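Local coordinates for cytoplasmic export protein 1 (PDB 3VWA) that takes part in nuclear tRNA export, may collect tRNA from the export receptors at the nuclear pore complex and may deliver aminoacylated tRNA to the translation machinery, at residues Leu194-Met199 against Val210-Ile215; Ile363-Leu368 against Leu401-Cys406; Gly370-Ser375 against Ser379-His384. All coordinates share one frame; numbering follows the deposited sequence.

Interaction 1 of 3, residues Leu194-Met199 against Val210-Ile215; sequences LIKSLM and VNVNMI
Ile195 and Val212 meet methyl to methyl in a purely apolar contact between helices 186-198 and 209-216. The short helical segments run at 136° to each other, with their axes 10.8 Å apart. The CA atoms nearest each other are those of Ile195 and Val212, 7.7 Å apart. Between methyl groups, CG2 of Ile195 lies 3.9 Å from CG2 of Val212. The two side chains approach at an oblique angle. The longer branch of Ile195 serves a second partner: with chi2 at 170° it is fully extended, and its CD1 comes to 4.2 Å from CD1 of Ile215. One branched side chain thus spans a full turn of the facing helix.

Methylene packing adds the third pair. CG of Lys196 rests 4.0 Å from CG1 of Val212, so the two methyls of Val212 are shared between Ile195 and Lys196. Phe225 of helix 222-231 touches both Ile195 and Ile215 and extends the apolar cluster.

The site lies in the helical part of the N-terminal kinase-like domain. The two segments are held together by dispersion and burial of hydrocarbon, without a directional polar bond.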
ATOM      1  N   LEU A 194     -10.050  22.391 -18.529  1.00 35.10           N
ATOM      2  CA  LEU A 194      -9.509  21.261 -17.742  1.00 33.49           C
ATOM      3  C   LEU A 194      -9.960  21.263 -16.305  1.00 28.52           C
ATOM      4  O   LEU A 194     -10.368  20.233 -15.769  1.00 30.07           O
ATOM      5  CB  LEU A 194      -7.994  21.344 -17.685  1.00 36.48           C
ATOM      6  CG  LEU A 194      -7.203  20.061 -17.979  1.00 37.60           C
ATOM      7  CD1 LEU A 194      -5.876  20.190 -17.282  1.00 29.39           C
ATOM      8  CD2 LEU A 194      -7.872  18.723 -17.659  1.00 37.76           C
ATOM      9  N   ILE A 195      -9.842  22.419 -15.660  1.00 29.60           N
ATOM     10  CA  ILE A 195     -10.290  22.554 -14.273  1.00 29.85           C
ATOM     11  C   ILE A 195     -11.781  22.277 -14.163  1.00 31.39           C
ATOM     12  O   ILE A 195     -12.225  21.590 -13.237  1.00 39.38           O
ATOM     13  CB  ILE A 195      -9.952  23.937 -13.698  1.00 29.67           C
ATOM     14  CG1 ILE A 195      -8.444  24.029 -13.404  1.00 26.12           C
ATOM     15  CG2 ILE A 195     -10.787  24.198 -12.447  1.00 28.51           C
ATOM     16  CD1 ILE A 195      -7.935  25.427 -13.059  1.00 26.42           C
ATOM     17  N   LYS A 196     -12.557  22.755 -15.123  1.00 32.18           N
ATOM     18  CA  LYS A 196     -14.000  22.465 -15.098  1.00 34.81           C
ATOM     19  C   LYS A 196     -14.236  20.986 -15.276  1.00 36.34           C
ATOM     20  O   LYS A 196     -15.152  20.449 -14.648  1.00 36.11           O
ATOM     21  CB  LYS A 196     -14.756  23.274 -16.154  1.00 32.69           C
ATOM     22  CG  LYS A 196     -14.937  24.732 -15.702  1.00 36.48           C
ATOM     23  CD  LYS A 196     -15.917  25.500 -16.557  1.00 34.95           C
ATOM     24  CE  LYS A 196     -15.266  25.929 -17.848  1.00 39.28           C
ATOM     25  NZ  LYS A 196     -16.181  26.657 -18.765  1.00 39.48           N
ATOM     26  N   SER A 197     -13.407  20.322 -16.094  1.00 33.87           N
ATOM     27  CA  SER A 197     -13.574  18.873 -16.285  1.00 36.31           C
ATOM     28  C   SER A 197     -13.154  18.094 -15.031  1.00 37.05           C
ATOM     29  O   SER A 197     -13.701  17.037 -14.758  1.00 36.46           O
ATOM     30  CB  SER A 197     -12.796  18.338 -17.496  1.00 34.87           C
ATOM     31  OG  SER A 197     -12.850  19.234 -18.586  1.00 43.17           O
ATOM     32  N   LEU A 198     -12.179  18.619 -14.289  1.00 36.10           N
ATOM     33  CA  LEU A 198     -11.716  17.991 -13.051  1.00 33.95           C
ATOM     34  C   LEU A 198     -12.729  18.095 -11.928  1.00 39.33           C
ATOM     35  O   LEU A 198     -12.854  17.169 -11.126  1.00 32.95           O
ATOM     36  CB  LEU A 198     -10.391  18.624 -12.591  1.00 34.14           C
ATOM     37  CG  LEU A 198      -9.189  18.118 -13.417  1.00 36.38           C
ATOM     38  CD1 LEU A 198      -7.946  18.990 -13.354  1.00 31.61           C
ATOM     39  CD2 LEU A 198      -8.841  16.679 -13.030  1.00 39.16           C
HETATM   40  N   MSE A 199     -13.458  19.218 -11.884  1.00 41.92           N
HETATM   41  CA  MSE A 199     -14.274  19.591 -10.735  1.00 45.34           C
HETATM   42  C   MSE A 199     -15.624  20.011 -11.250  1.00 58.73           C
HETATM   43  O   MSE A 199     -15.738  21.103 -11.815  1.00 58.32           O
HETATM   44  CB  MSE A 199     -13.625  20.849 -10.151  1.00 47.45           C
HETATM   45  CG  MSE A 199     -13.349  20.861  -8.655  1.00 42.39           C
HETATM   46 SE   MSE A 199     -11.760  22.007  -8.271  1.00 61.45          SE
HETATM   47  CE  MSE A 199     -11.236  20.980  -6.693  1.00 50.30           C
ATOM     48  N   VAL A 210     -15.106  32.619  -9.820  1.00 44.01           N
ATOM     49  CA  VAL A 210     -14.964  33.740 -10.728  1.00 44.83           C
ATOM     50  C   VAL A 210     -13.634  33.614 -11.423  1.00 44.80           C
ATOM     51  O   VAL A 210     -13.531  33.842 -12.642  1.00 48.42           O
ATOM     52  CB  VAL A 210     -15.080  35.097 -10.021  1.00 43.57           C
ATOM     53  CG1 VAL A 210     -14.495  36.192 -10.899  1.00 46.67           C
ATOM     54  CG2 VAL A 210     -16.541  35.381  -9.667  1.00 46.56           C
ATOM     55  N   ASN A 211     -12.614  33.280 -10.646  1.00 43.10           N
ATOM     56  CA  ASN A 211     -11.284  33.125 -11.203  1.00 41.64           C
ATOM     57  C   ASN A 211     -11.279  32.142 -12.375  1.00 41.48           C
ATOM     58  O   ASN A 211     -10.775  32.460 -13.453  1.00 45.57           O
ATOM     59  CB  ASN A 211     -10.286  32.759 -10.104  1.00 44.60           C
ATOM     60  CG  ASN A 211     -10.063  33.915  -9.131  1.00 48.39           C
ATOM     61  OD1 ASN A 211      -9.927  35.055  -9.554  1.00 51.75           O
ATOM     62  ND2 ASN A 211     -10.033  33.629  -7.828  1.00 48.38           N
ATOM     63  N   VAL A 212     -11.895  30.979 -12.193  1.00 39.21           N
ATOM     64  CA  VAL A 212     -11.949  29.964 -13.247  1.00 40.82           C
ATOM     65  C   VAL A 212     -12.683  30.462 -14.496  1.00 46.27           C
ATOM     66  O   VAL A 212     -12.305  30.113 -15.639  1.00 41.31           O
ATOM     67  CB  VAL A 212     -12.572  28.656 -12.711  1.00 41.21           C
ATOM     68  CG1 VAL A 212     -12.978  27.708 -13.832  1.00 38.50           C
ATOM     69  CG2 VAL A 212     -11.604  27.967 -11.751  1.00 38.69           C
ATOM     70  N   ASN A 213     -13.735  31.268 -14.284  1.00 45.97           N
ATOM     71  CA  ASN A 213     -14.496  31.833 -15.392  1.00 44.34           C
ATOM     72  C   ASN A 213     -13.670  32.784 -16.202  1.00 42.17           C
ATOM     73  O   ASN A 213     -13.744  32.800 -17.419  1.00 43.89           O
ATOM     74  CB  ASN A 213     -15.721  32.568 -14.896  1.00 43.67           C
ATOM     75  CG  ASN A 213     -16.850  31.645 -14.654  1.00 42.71           C
ATOM     76  OD1 ASN A 213     -16.861  30.530 -15.162  1.00 45.20           O
ATOM     77  ND2 ASN A 213     -17.818  32.089 -13.873  1.00 48.36           N
HETATM   78  N   MSE A 214     -12.877  33.575 -15.503  1.00 46.44           N
HETATM   79  CA  MSE A 214     -11.983  34.522 -16.126  1.00 44.41           C
HETATM   80  C   MSE A 214     -11.041  33.817 -17.078  1.00 48.42           C
HETATM   81  O   MSE A 214     -10.956  34.194 -18.250  1.00 47.21           O
HETATM   82  CB  MSE A 214     -11.249  35.216 -14.999  1.00 42.10           C
HETATM   83  CG  MSE A 214     -12.204  36.127 -14.220  1.00 52.92           C
HETATM   84 SE   MSE A 214     -11.069  37.339 -13.150  1.00 62.21          SE
HETATM   85  CE  MSE A 214     -12.337  38.822 -12.757  1.00 57.31           C
ATOM     86  N   ILE A 215     -10.347  32.781 -16.607  1.00 46.42           N
ATOM     87  CA  ILE A 215      -9.394  32.084 -17.475  1.00 47.05           C
ATOM     88  C   ILE A 215     -10.152  31.330 -18.565  1.00 40.33           C
ATOM     89  O   ILE A 215      -9.648  31.159 -19.669  1.00 39.52           O
ATOM     90  CB  ILE A 215      -8.434  31.109 -16.731  1.00 48.19           C
ATOM     91  CG1 ILE A 215      -9.175  30.000 -15.975  1.00 46.87           C
ATOM     92  CG2 ILE A 215      -7.522  31.841 -15.787  1.00 47.81           C
ATOM     93  CD1 ILE A 215      -8.243  28.930 -15.431  1.00 43.79           C
TER

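Interaction 2 of 3, residues Ile363-Leu368 against Leu401-Cys406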
ATOM      1  N   ILE A 363      -0.363  -7.207  16.300  1.00 28.09           N
ATOM      2  CA  ILE A 363      -1.580  -6.811  15.560  1.00 30.58           C
ATOM      3  C   ILE A 363      -1.498  -6.939  14.050  1.00 30.76           C
ATOM      4  O   ILE A 363      -2.487  -7.316  13.446  1.00 28.74           O
ATOM      5  CB  ILE A 363      -2.064  -5.376  15.921  1.00 29.58           C
ATOM      6  CG1 ILE A 363      -2.624  -5.369  17.333  1.00 29.90           C
ATOM      7  CG2 ILE A 363      -3.146  -4.875  14.987  1.00 29.20           C
ATOM      8  CD1 ILE A 363      -2.376  -4.092  18.112  1.00 31.88           C
ATOM      9  N   TYR A 364      -0.341  -6.627  13.441  1.00 30.69           N
ATOM     10  CA  TYR A 364      -0.232  -6.670  11.994  1.00 28.36           C
ATOM     11  C   TYR A 364       0.438  -7.958  11.437  1.00 27.93           C
ATOM     12  O   TYR A 364       0.577  -8.046  10.241  1.00 31.28           O
ATOM     13  CB  TYR A 364       0.491  -5.427  11.449  1.00 30.01           C
ATOM     14  CG  TYR A 364      -0.412  -4.194  11.304  1.00 31.57           C
ATOM     15  CD1 TYR A 364      -1.094  -3.913  10.110  1.00 27.09           C
ATOM     16  CD2 TYR A 364      -0.563  -3.322  12.368  1.00 30.70           C
ATOM     17  CE1 TYR A 364      -1.947  -2.799   9.997  1.00 27.18           C
ATOM     18  CE2 TYR A 364      -1.358  -2.186  12.271  1.00 31.75           C
ATOM     19  CZ  TYR A 364      -2.054  -1.927  11.099  1.00 31.63           C
ATOM     20  OH  TYR A 364      -2.857  -0.806  11.106  1.00 31.28           O
ATOM     21  N   LEU A 365       0.848  -8.923  12.284  1.00 25.89           N
ATOM     22  CA  LEU A 365       1.641 -10.089  11.841  1.00 28.50           C
ATOM     23  C   LEU A 365       0.951 -10.938  10.791  1.00 27.30           C
ATOM     24  O   LEU A 365       1.562 -11.254   9.792  1.00 30.72           O
ATOM     25  CB  LEU A 365       2.067 -11.008  13.013  1.00 31.32           C
ATOM     26  CG  LEU A 365       3.568 -11.289  13.210  1.00 31.94           C
ATOM     27  CD1 LEU A 365       3.772 -12.369  14.249  1.00 33.42           C
ATOM     28  CD2 LEU A 365       4.414 -11.569  11.950  1.00 28.83           C
ATOM     29  N   PRO A 366      -0.331 -11.314  11.023  1.00 29.62           N
ATOM     30  CA  PRO A 366      -1.087 -12.078   9.996  1.00 32.22           C
ATOM     31  C   PRO A 366      -1.094 -11.360   8.655  1.00 29.58           C
ATOM     32  O   PRO A 366      -0.882 -11.963   7.648  1.00 37.02           O
ATOM     33  CB  PRO A 366      -2.520 -12.194  10.597  1.00 33.83           C
ATOM     34  CG  PRO A 366      -2.390 -11.797  12.048  1.00 28.73           C
ATOM     35  CD  PRO A 366      -1.195 -10.901  12.148  1.00 27.00           C
ATOM     36  N   LYS A 367      -1.235 -10.052   8.659  1.00 31.61           N
ATOM     37  CA  LYS A 367      -1.111  -9.295   7.427  1.00 30.93           C
ATOM     38  C   LYS A 367       0.310  -9.157   6.940  1.00 30.94           C
ATOM     39  O   LYS A 367       0.484  -8.789   5.819  1.00 29.11           O
ATOM     40  CB  LYS A 367      -1.693  -7.883   7.607  1.00 36.71           C
ATOM     41  CG  LYS A 367      -3.145  -7.849   7.992  1.00 39.97           C
ATOM     42  CD  LYS A 367      -3.851  -6.808   7.163  1.00 48.48           C
ATOM     43  CE  LYS A 367      -5.310  -6.715   7.566  1.00 47.48           C
ATOM     44  NZ  LYS A 367      -5.407  -5.712   8.663  1.00 53.96           N
ATOM     45  N   LEU A 368       1.340  -9.375   7.776  1.00 31.54           N
ATOM     46  CA  LEU A 368       2.704  -9.239   7.258  1.00 31.81           C
ATOM     47  C   LEU A 368       3.178 -10.502   6.535  1.00 34.15           C
ATOM     48  O   LEU A 368       4.201 -10.504   5.876  1.00 30.77           O
ATOM     49  CB  LEU A 368       3.683  -8.812   8.354  1.00 33.19           C
ATOM     50  CG  LEU A 368       3.469  -7.408   8.970  1.00 33.30           C
ATOM     51  CD1 LEU A 368       4.093  -7.291  10.348  1.00 31.45           C
ATOM     52  CD2 LEU A 368       3.986  -6.324   8.021  1.00 30.82           C
ATOM     53  N   LEU A 401       0.971 -15.353  22.866  1.00 30.57           N
ATOM     54  CA  LEU A 401       0.332 -16.639  22.902  1.00 30.42           C
ATOM     55  C   LEU A 401      -0.820 -16.757  21.925  1.00 28.87           C
ATOM     56  O   LEU A 401      -0.841 -17.675  21.102  1.00 29.09           O
ATOM     57  CB  LEU A 401      -0.070 -17.004  24.320  1.00 28.48           C
ATOM     58  CG  LEU A 401      -0.917 -18.273  24.517  1.00 29.87           C
ATOM     59  CD1 LEU A 401      -0.227 -19.563  24.021  1.00 28.04           C
ATOM     60  CD2 LEU A 401      -1.201 -18.331  26.006  1.00 27.86           C
ATOM     61  N   LYS A 402      -1.727 -15.806  21.964  1.00 28.94           N
ATOM     62  CA  LYS A 402      -2.918 -15.821  21.101  1.00 29.34           C
ATOM     63  C   LYS A 402      -2.602 -15.618  19.610  1.00 30.63           C
ATOM     64  O   LYS A 402      -3.491 -15.667  18.742  1.00 28.99           O
ATOM     65  CB  LYS A 402      -3.821 -14.653  21.474  1.00 30.89           C
ATOM     66  CG  LYS A 402      -4.499 -14.719  22.823  1.00 37.91           C
ATOM     67  CD  LYS A 402      -5.648 -13.720  22.807  1.00 38.19           C
ATOM     68  CE  LYS A 402      -6.362 -13.659  24.156  1.00 42.78           C
ATOM     69  NZ  LYS A 402      -7.641 -12.887  24.072  1.00 41.38           N
ATOM     70  N   THR A 403      -1.366 -15.280  19.306  1.00 26.59           N
ATOM     71  CA  THR A 403      -1.007 -14.982  17.930  1.00 23.64           C
ATOM     72  C   THR A 403      -0.350 -16.206  17.283  1.00 23.58           C
ATOM     73  O   THR A 403      -0.149 -16.217  16.102  1.00 23.94           O
ATOM     74  CB  THR A 403      -0.064 -13.736  17.918  1.00 23.06           C
ATOM     75  OG1 THR A 403      -0.816 -12.625  18.414  1.00 26.70           O
ATOM     76  CG2 THR A 403       0.440 -13.378  16.547  1.00 23.30           C
ATOM     77  N   ILE A 404       0.009 -17.217  18.074  1.00 22.65           N
ATOM     78  CA  ILE A 404       0.768 -18.363  17.593  1.00 25.66           C
ATOM     79  C   ILE A 404       0.066 -19.085  16.446  1.00 26.19           C
ATOM     80  O   ILE A 404       0.715 -19.459  15.464  1.00 26.32           O
ATOM     81  CB  ILE A 404       1.057 -19.361  18.761  1.00 24.10           C
ATOM     82  CG1 ILE A 404       2.233 -18.864  19.611  1.00 26.85           C
ATOM     83  CG2 ILE A 404       1.408 -20.741  18.227  1.00 24.06           C
ATOM     84  CD1 ILE A 404       2.396 -19.596  20.943  1.00 25.35           C
ATOM     85  N   PRO A 405      -1.256 -19.289  16.561  1.00 25.25           N
ATOM     86  CA  PRO A 405      -1.933 -19.968  15.478  1.00 26.68           C
ATOM     87  C   PRO A 405      -1.813 -19.293  14.105  1.00 30.26           C
ATOM     88  O   PRO A 405      -1.890 -19.960  13.087  1.00 31.45           O
ATOM     89  CB  PRO A 405      -3.389 -19.948  15.921  1.00 24.24           C
ATOM     90  CG  PRO A 405      -3.263 -20.056  17.408  1.00 26.29           C
ATOM     91  CD  PRO A 405      -2.157 -19.065  17.709  1.00 23.71           C
ATOM     92  N   CYS A 406      -1.674 -17.983  14.061  1.00 32.75           N
ATOM     93  CA  CYS A 406      -1.623 -17.276  12.762  1.00 33.19           C
ATOM     94  C   CYS A 406      -0.248 -17.419  12.097  1.00 32.47           C
ATOM     95  O   CYS A 406      -0.091 -17.245  10.898  1.00 37.55           O
ATOM     96  CB  CYS A 406      -1.881 -15.783  12.981  1.00 36.56           C
ATOM     97  SG  CYS A 406      -3.235 -15.342  14.094  1.00 47.94           S
TER
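Residues 363-368 and 401-406 run in the same general direction, and the CA atoms nearest each other are those of Pro366 and Cys406, 5.9 Å apart. Their helices, 355-368 and 394-407, belong to the HEAT-repeat solenoid in the C-terminal part of this fragment, and residues 401-406 fall in the HEAT repeat 381-419. The contact joins two helices separated in sequence by helix 374-387. Each helix is kinked around a proline, Pro366 in one and Pro405 in the other. A proline N has no hydrogen to give to the preceding turn. Around the kinks some bonds span three residues, such as Leu368 N to Leu365 O and Cys406 N to Thr403 O.

Leu365 and Thr403 form the buried half of the contact. Their side chains cross at about a right angle, and CD1 of Leu365 lies 4.2 Å from CG2 of Thr403. The torsion of Thr403 (chi1 -64°) separates its two branches. CG2 stands opposite the backbone N and meets the leucine, while OG1 turns back beside that N and hydrogen-bonds to Gln399 O one turn earlier. Phe385 of helix 374-387 touches both Leu365 and Thr403.

Pro366 and Cys406 form the outer half, nearer solvent. The ring corner CG of Pro366 sits 4.1 Å from CB and 4.2 Å from SG of Cys406.

Interaction 3 of 3, residues Gly370-Ser375 against Ser379-His384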
ATOM      1  N   GLY A 370       3.265 -12.693   3.605  1.00 35.45           N
ATOM      2  CA  GLY A 370       3.038 -12.312   2.232  1.00 34.77           C
ATOM      3  C   GLY A 370       4.072 -11.269   1.836  1.00 36.12           C
ATOM      4  O   GLY A 370       5.065 -11.574   1.186  1.00 40.77           O
ATOM      5  N   PRO A 371       3.835 -10.012   2.217  1.00 33.90           N
ATOM      6  CA  PRO A 371       4.851  -9.006   2.057  1.00 35.69           C
ATOM      7  C   PRO A 371       6.189  -9.597   2.440  1.00 36.44           C
ATOM      8  O   PRO A 371       7.219  -9.301   1.816  1.00 37.79           O
ATOM      9  CB  PRO A 371       4.482  -7.943   3.102  1.00 34.33           C
ATOM     10  CG  PRO A 371       3.097  -8.231   3.524  1.00 35.46           C
ATOM     11  CD  PRO A 371       2.621  -9.508   2.889  1.00 35.53           C
ATOM     12  N   LEU A 372       6.170 -10.386   3.512  1.00 34.62           N
ATOM     13  CA  LEU A 372       7.318 -11.136   3.946  1.00 33.84           C
ATOM     14  C   LEU A 372       7.027 -12.613   3.662  1.00 32.49           C
ATOM     15  O   LEU A 372       5.928 -13.096   3.934  1.00 29.72           O
ATOM     16  CB  LEU A 372       7.573 -10.880   5.435  1.00 36.10           C
ATOM     17  CG  LEU A 372       8.446  -9.656   5.839  1.00 39.76           C
ATOM     18  CD1 LEU A 372       7.739  -8.298   5.811  1.00 31.56           C
ATOM     19  CD2 LEU A 372       9.019  -9.886   7.231  1.00 39.90           C
ATOM     20  N   SER A 373       8.018 -13.330   3.156  1.00 31.13           N
ATOM     21  CA  SER A 373       7.845 -14.743   2.816  1.00 35.68           C
ATOM     22  C   SER A 373       7.842 -15.583   4.101  1.00 35.04           C
ATOM     23  O   SER A 373       8.407 -15.170   5.108  1.00 36.25           O
ATOM     24  CB  SER A 373       8.998 -15.211   1.943  1.00 35.00           C
ATOM     25  OG  SER A 373      10.159 -15.400   2.734  1.00 40.64           O
ATOM     26  N   LYS A 374       7.235 -16.768   4.029  1.00 35.56           N
ATOM     27  CA  LYS A 374       7.297 -17.796   5.081  1.00 34.17           C
ATOM     28  C   LYS A 374       8.708 -18.113   5.585  1.00 35.36           C
ATOM     29  O   LYS A 374       8.952 -18.177   6.809  1.00 34.56           O
ATOM     30  CB  LYS A 374       6.522 -19.053   4.622  1.00 39.70           C
ATOM     31  CG  LYS A 374       5.060 -18.705   4.277  1.00 45.26           C
ATOM     32  CD  LYS A 374       4.160 -19.901   3.971  1.00 47.41           C
ATOM     33  CE  LYS A 374       2.679 -19.554   4.167  1.00 50.93           C
ATOM     34  NZ  LYS A 374       1.739 -20.709   4.012  1.00 48.78           N
ATOM     35  N   SER A 375       9.651 -18.244   4.666  1.00 36.12           N
ATOM     36  CA  SER A 375      11.041 -18.462   5.048  1.00 41.57           C
ATOM     37  C   SER A 375      11.596 -17.274   5.821  1.00 41.50           C
ATOM     38  O   SER A 375      12.334 -17.441   6.798  1.00 37.28           O
ATOM     39  CB  SER A 375      11.914 -18.821   3.819  1.00 46.37           C
ATOM     40  OG  SER A 375      12.679 -17.706   3.346  1.00 52.24           O
ATOM     41  N   SER A 379      12.548 -17.531   9.565  1.00 36.34           N
ATOM     42  CA  SER A 379      13.974 -17.340   9.685  1.00 41.36           C
ATOM     43  C   SER A 379      14.333 -16.103  10.490  1.00 43.26           C
ATOM     44  O   SER A 379      15.174 -16.171  11.373  1.00 39.72           O
ATOM     45  CB  SER A 379      14.597 -17.266   8.290  1.00 44.85           C
ATOM     46  OG  SER A 379      15.940 -16.894   8.385  1.00 55.86           O
ATOM     47  N   ARG A 380      13.665 -14.983  10.208  1.00 39.53           N
ATOM     48  CA  ARG A 380      14.060 -13.720  10.805  1.00 38.73           C
ATOM     49  C   ARG A 380      13.064 -13.165  11.842  1.00 36.27           C
ATOM     50  O   ARG A 380      13.442 -12.332  12.645  1.00 34.71           O
ATOM     51  CB  ARG A 380      14.272 -12.669   9.698  1.00 39.10           C
ATOM     52  CG  ARG A 380      14.908 -13.196   8.417  1.00 37.03           C
ATOM     53  CD  ARG A 380      15.030 -12.104   7.338  1.00 41.43           C
ATOM     54  NE  ARG A 380      15.904 -10.994   7.776  1.00 40.58           N
ATOM     55  CZ  ARG A 380      15.938  -9.760   7.261  1.00 42.20           C
ATOM     56  NH1 ARG A 380      15.160  -9.407   6.223  1.00 38.84           N
ATOM     57  NH2 ARG A 380      16.760  -8.862   7.806  1.00 37.08           N
ATOM     58  N   ILE A 381      11.806 -13.615  11.822  1.00 34.38           N
ATOM     59  CA  ILE A 381      10.769 -12.998  12.645  1.00 32.59           C
ATOM     60  C   ILE A 381      10.415 -13.828  13.866  1.00 33.69           C
ATOM     61  O   ILE A 381      10.375 -13.294  14.970  1.00 32.06           O
ATOM     62  CB  ILE A 381       9.500 -12.664  11.841  1.00 33.14           C
ATOM     63  CG1 ILE A 381       9.858 -11.776  10.633  1.00 30.34           C
ATOM     64  CG2 ILE A 381       8.398 -12.065  12.744  1.00 33.41           C
ATOM     65  CD1 ILE A 381      10.455 -10.434  10.978  1.00 30.04           C
ATOM     66  N   TYR A 382      10.190 -15.132  13.667  1.00 29.42           N
ATOM     67  CA  TYR A 382       9.720 -15.999  14.724  1.00 28.42           C
ATOM     68  C   TYR A 382      10.616 -16.012  15.955  1.00 30.86           C
ATOM     69  O   TYR A 382      10.118 -15.905  17.064  1.00 30.43           O
ATOM     70  CB  TYR A 382       9.557 -17.446  14.204  1.00 26.35           C
ATOM     71  CG  TYR A 382       9.052 -18.411  15.243  1.00 27.29           C
ATOM     72  CD1 TYR A 382       7.734 -18.336  15.649  1.00 29.25           C
ATOM     73  CD2 TYR A 382       9.877 -19.382  15.836  1.00 27.99           C
ATOM     74  CE1 TYR A 382       7.219 -19.178  16.593  1.00 26.72           C
ATOM     75  CE2 TYR A 382       9.353 -20.252  16.798  1.00 29.09           C
ATOM     76  CZ  TYR A 382       7.992 -20.127  17.148  1.00 29.78           C
ATOM     77  OH  TYR A 382       7.314 -20.904  18.061  1.00 30.75           O
ATOM     78  N   PRO A 383      11.942 -16.166  15.774  1.00 32.72           N
ATOM     79  CA  PRO A 383      12.787 -16.292  16.954  1.00 33.74           C
ATOM     80  C   PRO A 383      12.635 -15.096  17.902  1.00 33.81           C
ATOM     81  O   PRO A 383      12.814 -15.254  19.092  1.00 36.09           O
ATOM     82  CB  PRO A 383      14.208 -16.348  16.356  1.00 36.62           C
ATOM     83  CG  PRO A 383      13.980 -16.933  14.992  1.00 37.14           C
ATOM     84  CD  PRO A 383      12.733 -16.230  14.540  1.00 30.88           C
ATOM     85  N   HIS A 384      12.306 -13.917  17.398  1.00 33.04           N
ATOM     86  CA  HIS A 384      12.080 -12.761  18.310  1.00 33.95           C
ATOM     87  C   HIS A 384      10.658 -12.743  18.729  1.00 29.05           C
ATOM     88  O   HIS A 384      10.304 -12.462  19.893  1.00 27.81           O
ATOM     89  CB  HIS A 384      12.438 -11.448  17.596  1.00 39.37           C
ATOM     90  CG  HIS A 384      13.847 -11.426  17.061  1.00 44.20           C
ATOM     91  ND1 HIS A 384      14.132 -11.378  15.741  1.00 48.11           N
ATOM     92  CD2 HIS A 384      15.065 -11.474  17.724  1.00 46.66           C
ATOM     93  CE1 HIS A 384      15.462 -11.380  15.575  1.00 49.64           C
ATOM     94  NE2 HIS A 384      16.034 -11.440  16.786  1.00 48.90           N
TER
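Ser373 OG is held by two groups at the start of helix 374-387. Ser373 is the N-cap, and its OG accepts from Glu376 N. Ser375 OG adds a weak bond to Ser373 OG at 3.5 Å. Further along, Ser379 N lies 2.8 Å from Ser375 O, the i to i+4 spacing of a helix. That carbonyl oxygen is modelled too close to a neighbouring atom, so the bond is doubtful. The turn at 379-381 is of the wider pi type, and a kink comes at Pro383. Arg380 points its charge to helix 342-351, where NH1 forms a salt bridge with Asp344.

Apolar packing joins the lead-in to the helix itself. CD2 of Leu372 lies 4.0 Å from both CG1 and CD1 of Ile381, and the two side chains cross at about a right angle. CG1 of Ile381 stands opposite its own carbonyl carbon (chi1 -55°), and chi2 at -62° folds CD1 over so that both atoms face the leucine. Ile381 also touches Thr347 and Phe350.

The helix entry thus combines the cap from Ser373 OG to Glu376 N with apolar packing of Leu372, the residue before the cap, on Ile381.

Overall arrangement
The three contacts follow the two-part build of the chain. Interaction 1 comes first in sequence and lies in the kinase-like domain. Interactions 2 and 3 come later, in the HEAT-repeat solenoid, on the opposite side of the chain's centre. Centres of interactions 1 and 2 are about 50 Å apart, those of 1 and 3 about 52 Å, and neither pair touches. Interactions 2 and 3 are neighbours, with centres about 12 Å apart. Interaction 3 is nested within the loop closed by interaction 2, on helix 374-387. They meet where Leu365 CD2 packs 4.1 Å from Ile381 CG2. The kinase-like and HEAT-repeat parts of this elongated chain each have their own local helix packing.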